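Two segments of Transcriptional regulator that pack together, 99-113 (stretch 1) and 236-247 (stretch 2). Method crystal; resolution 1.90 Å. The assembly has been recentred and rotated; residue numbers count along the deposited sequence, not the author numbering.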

# COMPACT_ATOMS: atom_id res chain seq x y z
N GLN A 99 7.78 7.30 -12.96
CA GLN A 99 9.19 7.66 -12.77
C GLN A 99 9.53 8.10 -11.35
O GLN A 99 10.58 7.66 -10.83
CB GLN A 99 9.72 8.64 -13.82
CG GLN A 99 11.27 8.83 -13.80
CD GLN A 99 12.03 7.59 -14.27
OE1 GLN A 99 11.79 7.07 -15.36
NE2 GLN A 99 12.95 7.09 -13.44
N SER A 100 8.68 8.91 -10.69
CA SER A 100 8.96 9.31 -9.34
C SER A 100 9.12 8.08 -8.46
O SER A 100 9.98 8.05 -7.58
CB SER A 100 7.82 10.14 -8.75
OG SER A 100 7.77 11.36 -9.41
N ALA A 101 8.16 7.15 -8.59
CA ALA A 101 8.13 5.97 -7.75
C ALA A 101 9.37 5.14 -8.02
O ALA A 101 9.97 4.61 -7.08
CB ALA A 101 6.82 5.19 -7.97
N VAL A 102 9.80 5.05 -9.30
CA VAL A 102 11.08 4.38 -9.61
C VAL A 102 12.24 4.98 -8.88
O VAL A 102 13.03 4.23 -8.25
CB VAL A 102 11.39 4.31 -11.12
CG1 VAL A 102 12.82 3.83 -11.37
CG2 VAL A 102 10.40 3.33 -11.76
N ASP A 103 12.34 6.31 -8.91
CA ASP A 103 13.51 7.04 -8.34
C ASP A 103 13.46 6.79 -6.83
O ASP A 103 14.45 6.52 -6.22
CB ASP A 103 13.41 8.58 -8.55
CG ASP A 103 13.48 8.99 -10.01
OD1 ASP A 103 13.95 8.21 -10.82
OD2 ASP A 103 12.98 10.08 -10.33
N SER A 104 12.27 6.90 -6.26
CA SER A 104 12.14 6.59 -4.83
C SER A 104 12.56 5.21 -4.37
O SER A 104 13.11 5.06 -3.26
CB SER A 104 10.73 6.89 -4.37
OG SER A 104 10.68 8.28 -4.34
N LEU A 105 12.19 4.19 -5.13
CA LEU A 105 12.60 2.82 -4.85
C LEU A 105 14.09 2.72 -4.92
O LEU A 105 14.73 2.17 -4.05
CB LEU A 105 11.94 1.86 -5.83
CG LEU A 105 10.43 1.63 -5.55
CD1 LEU A 105 9.82 1.01 -6.80
CD2 LEU A 105 10.31 0.65 -4.39
N GLN A 106 14.67 3.29 -5.95
CA GLN A 106 16.11 3.13 -6.09
C GLN A 106 16.84 3.90 -4.99
O GLN A 106 17.76 3.37 -4.38
CB GLN A 106 16.56 3.55 -7.47
CG GLN A 106 15.92 2.68 -8.56
CD GLN A 106 16.25 3.19 -9.95
OE1 GLN A 106 16.43 4.41 -10.20
NE2 GLN A 106 16.37 2.26 -10.86
N ASP A 107 16.40 5.12 -4.73
CA ASP A 107 16.95 5.85 -3.58
C ASP A 107 16.82 5.13 -2.26
O ASP A 107 17.79 5.10 -1.51
CB ASP A 107 16.34 7.24 -3.47
CG ASP A 107 16.78 8.13 -4.61
OD1 ASP A 107 17.75 7.77 -5.32
OD2 ASP A 107 16.16 9.18 -4.80
N THR A 108 15.64 4.57 -1.96
CA THR A 108 15.44 3.79 -0.73
C THR A 108 16.38 2.57 -0.63
O THR A 108 17.04 2.35 0.41
CB THR A 108 13.94 3.35 -0.58
OG1 THR A 108 13.13 4.53 -0.46
CG2 THR A 108 13.71 2.51 0.66
N ALA A 109 16.46 1.81 -1.72
CA ALA A 109 17.45 0.73 -1.84
C ALA A 109 18.86 1.16 -1.52
O ALA A 109 19.51 0.43 -0.81
CB ALA A 109 17.41 -0.01 -3.20
N LYS A 110 19.35 2.31 -2.00
CA LYS A 110 20.74 2.64 -1.71
C LYS A 110 20.94 3.00 -0.27
O LYS A 110 21.96 2.66 0.29
CB LYS A 110 21.29 3.79 -2.55
CG LYS A 110 21.04 3.75 -4.04
CD LYS A 110 21.01 5.17 -4.58
CE LYS A 110 21.37 5.24 -6.06
NZ LYS A 110 21.74 6.65 -6.42
N LEU A 111 19.95 3.70 0.31
CA LEU A 111 19.93 4.15 1.71
C LEU A 111 19.76 3.05 2.75
O LEU A 111 20.02 3.30 3.89
CB LEU A 111 18.71 5.06 1.95
CG LEU A 111 18.52 6.45 1.33
CD1 LEU A 111 17.21 7.03 1.91
CD2 LEU A 111 19.73 7.35 1.57
N ILE A 112 19.23 1.88 2.40
CA ILE A 112 18.90 0.88 3.43
C ILE A 112 20.14 0.51 4.24
O ILE A 112 21.16 0.28 3.72
CB ILE A 112 18.13 -0.37 2.87
CG1 ILE A 112 16.63 -0.11 2.96
CG2 ILE A 112 18.48 -1.63 3.65
CD1 ILE A 112 15.85 -0.76 1.83
N ASP A 113 20.02 0.59 5.55
CA ASP A 113 21.12 0.26 6.46
C ASP A 113 21.00 -1.23 6.72
O ASP A 113 20.07 -1.67 7.39
CB ASP A 113 20.92 1.08 7.74
CG ASP A 113 21.74 0.56 8.91
OD1 ASP A 113 22.63 -0.28 8.73
OD2 ASP A 113 21.45 0.98 10.01
N ALA A 236 2.04 10.86 -0.54
CA ALA A 236 2.54 10.80 -1.88
C ALA A 236 3.02 9.38 -2.18
O ALA A 236 3.69 8.71 -1.35
CB ALA A 236 3.75 11.79 -2.10
N PHE A 237 2.75 8.92 -3.39
CA PHE A 237 3.09 7.53 -3.66
C PHE A 237 4.63 7.35 -3.66
O PHE A 237 5.12 6.34 -3.24
CB PHE A 237 2.45 7.15 -5.00
CG PHE A 237 2.77 5.77 -5.48
CD1 PHE A 237 2.60 4.64 -4.67
CD2 PHE A 237 3.29 5.60 -6.80
CE1 PHE A 237 2.87 3.35 -5.17
CE2 PHE A 237 3.54 4.31 -7.27
CZ PHE A 237 3.35 3.21 -6.48
N ALA A 238 5.37 8.36 -4.03
CA ALA A 238 6.80 8.21 -4.01
C ALA A 238 7.34 8.04 -2.54
O ALA A 238 8.33 7.33 -2.32
CB ALA A 238 7.49 9.34 -4.80
N SER A 239 6.65 8.60 -1.55
CA SER A 239 7.02 8.38 -0.14
C SER A 239 6.56 7.00 0.37
O SER A 239 7.33 6.29 1.06
CB SER A 239 6.44 9.45 0.74
OG SER A 239 7.04 10.66 0.35
N LYS A 240 5.37 6.59 -0.01
CA LYS A 240 4.84 5.33 0.47
C LYS A 240 5.52 4.14 -0.22
O LYS A 240 5.64 3.07 0.36
CB LYS A 240 3.33 5.26 0.22
CG LYS A 240 2.47 6.33 0.96
CD LYS A 240 2.63 6.31 2.52
CE LYS A 240 3.54 7.43 3.02
NZ LYS A 240 3.48 7.53 4.56
N VAL A 241 5.95 4.32 -1.46
CA VAL A 241 6.49 3.18 -2.18
C VAL A 241 7.79 2.75 -1.52
O VAL A 241 8.06 1.56 -1.40
CB VAL A 241 6.60 3.43 -3.71
CG1 VAL A 241 7.85 4.25 -4.03
CG2 VAL A 241 6.66 2.08 -4.44
N GLY A 242 8.58 3.68 -1.02
CA GLY A 242 9.79 3.22 -0.35
C GLY A 242 9.53 2.58 1.01
O GLY A 242 10.28 1.69 1.42
N ALA A 243 8.49 3.08 1.71
CA ALA A 243 8.07 2.49 3.05
C ALA A 243 7.61 1.03 2.80
O ALA A 243 8.03 0.09 3.51
CB ALA A 243 6.99 3.33 3.73
N LEU A 244 6.87 0.82 1.71
CA LEU A 244 6.48 -0.55 1.36
C LEU A 244 7.64 -1.45 0.95
O LEU A 244 7.62 -2.62 1.32
CB LEU A 244 5.40 -0.55 0.26
CG LEU A 244 4.09 0.10 0.64
CD1 LEU A 244 3.28 0.45 -0.68
CD2 LEU A 244 3.24 -0.70 1.67
N LEU A 245 8.60 -0.94 0.16
CA LEU A 245 9.84 -1.67 -0.12
C LEU A 245 10.57 -2.14 1.18
O LEU A 245 10.98 -3.29 1.29
CB LEU A 245 10.77 -0.80 -0.91
CG LEU A 245 12.17 -1.38 -1.19
CD1 LEU A 245 12.06 -2.58 -2.11
CD2 LEU A 245 13.09 -0.34 -1.82
N LEU A 246 10.72 -1.25 2.16
CA LEU A 246 11.22 -1.68 3.51
C LEU A 246 10.47 -2.87 4.07
O LEU A 246 11.13 -3.80 4.61
CB LEU A 246 11.12 -0.57 4.58
CG LEU A 246 11.72 0.81 4.34
CD1 LEU A 246 11.41 1.71 5.55
CD2 LEU A 246 13.20 0.79 3.98
N VAL A 247 9.13 -2.84 4.02
CA VAL A 247 8.31 -3.99 4.47
C VAL A 247 8.68 -5.24 3.65
O VAL A 247 8.90 -6.39 4.21
CB VAL A 247 6.78 -3.76 4.37
CG1 VAL A 247 6.03 -5.05 4.62
CG2 VAL A 247 6.25 -2.74 5.41

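The two stretches form a close helix-helix contact of the small-residue kind, in which alanine, serine and glycine bring two backbones together and larger aliphatic side chains fill the space as the helices diverge. The axes approach to 8.3 Å and run in broadly the same direction, 38° apart, and the contact buries 526 Å² in total. The register shows the principle: the CA atoms of Ala 101 and Ala 238 lie 4.6 Å apart and those of Leu 105 and Gly 242 5.3 Å, whereas the CA atoms of Ile 112 and Leu 246 are 8.1 Å apart.

At the tight end, Ala 238 points toward the partner helix, its CB 4.0 Å from Ser 100 CB and 3.4 Å from Ser 104 OG. A methyl group fits here without forcing the helices apart. Beside it, Ala 101 CB meets the Phe 237 ring at CE2, 3.5 Å away. Ser 104 also points toward the partner, and its OG makes a weak hydrogen bond to Ala 238 O at 3.2 Å, though Ser 100 O is within reach of the same proton.

Gly 242 suits its place because an ideal CB would lie 2.4 Å from Thr 108 OG1, a clash; without one, OG1 rests 3.6 Å from Gly 242 CA. That hydroxyl is turned back on its own helix, donating to Ser 104 O at 2.8 Å, so a polar group is satisfied inside a buried contact.

Aliphatic packing completes the interface. Leu 105 sets out sideways but brings CD2 to 3.9 Å from Val 241 CG2 and 3.8 Å from Leu 245 CB. Thr 108 CG2 lies 3.8 Å from CD2 of both Leu 245 and Leu 246. Where the separation is wider, Ile 112, just past its helix, spans the gap, with CG1 3.7 Å from Leu 246 CD2.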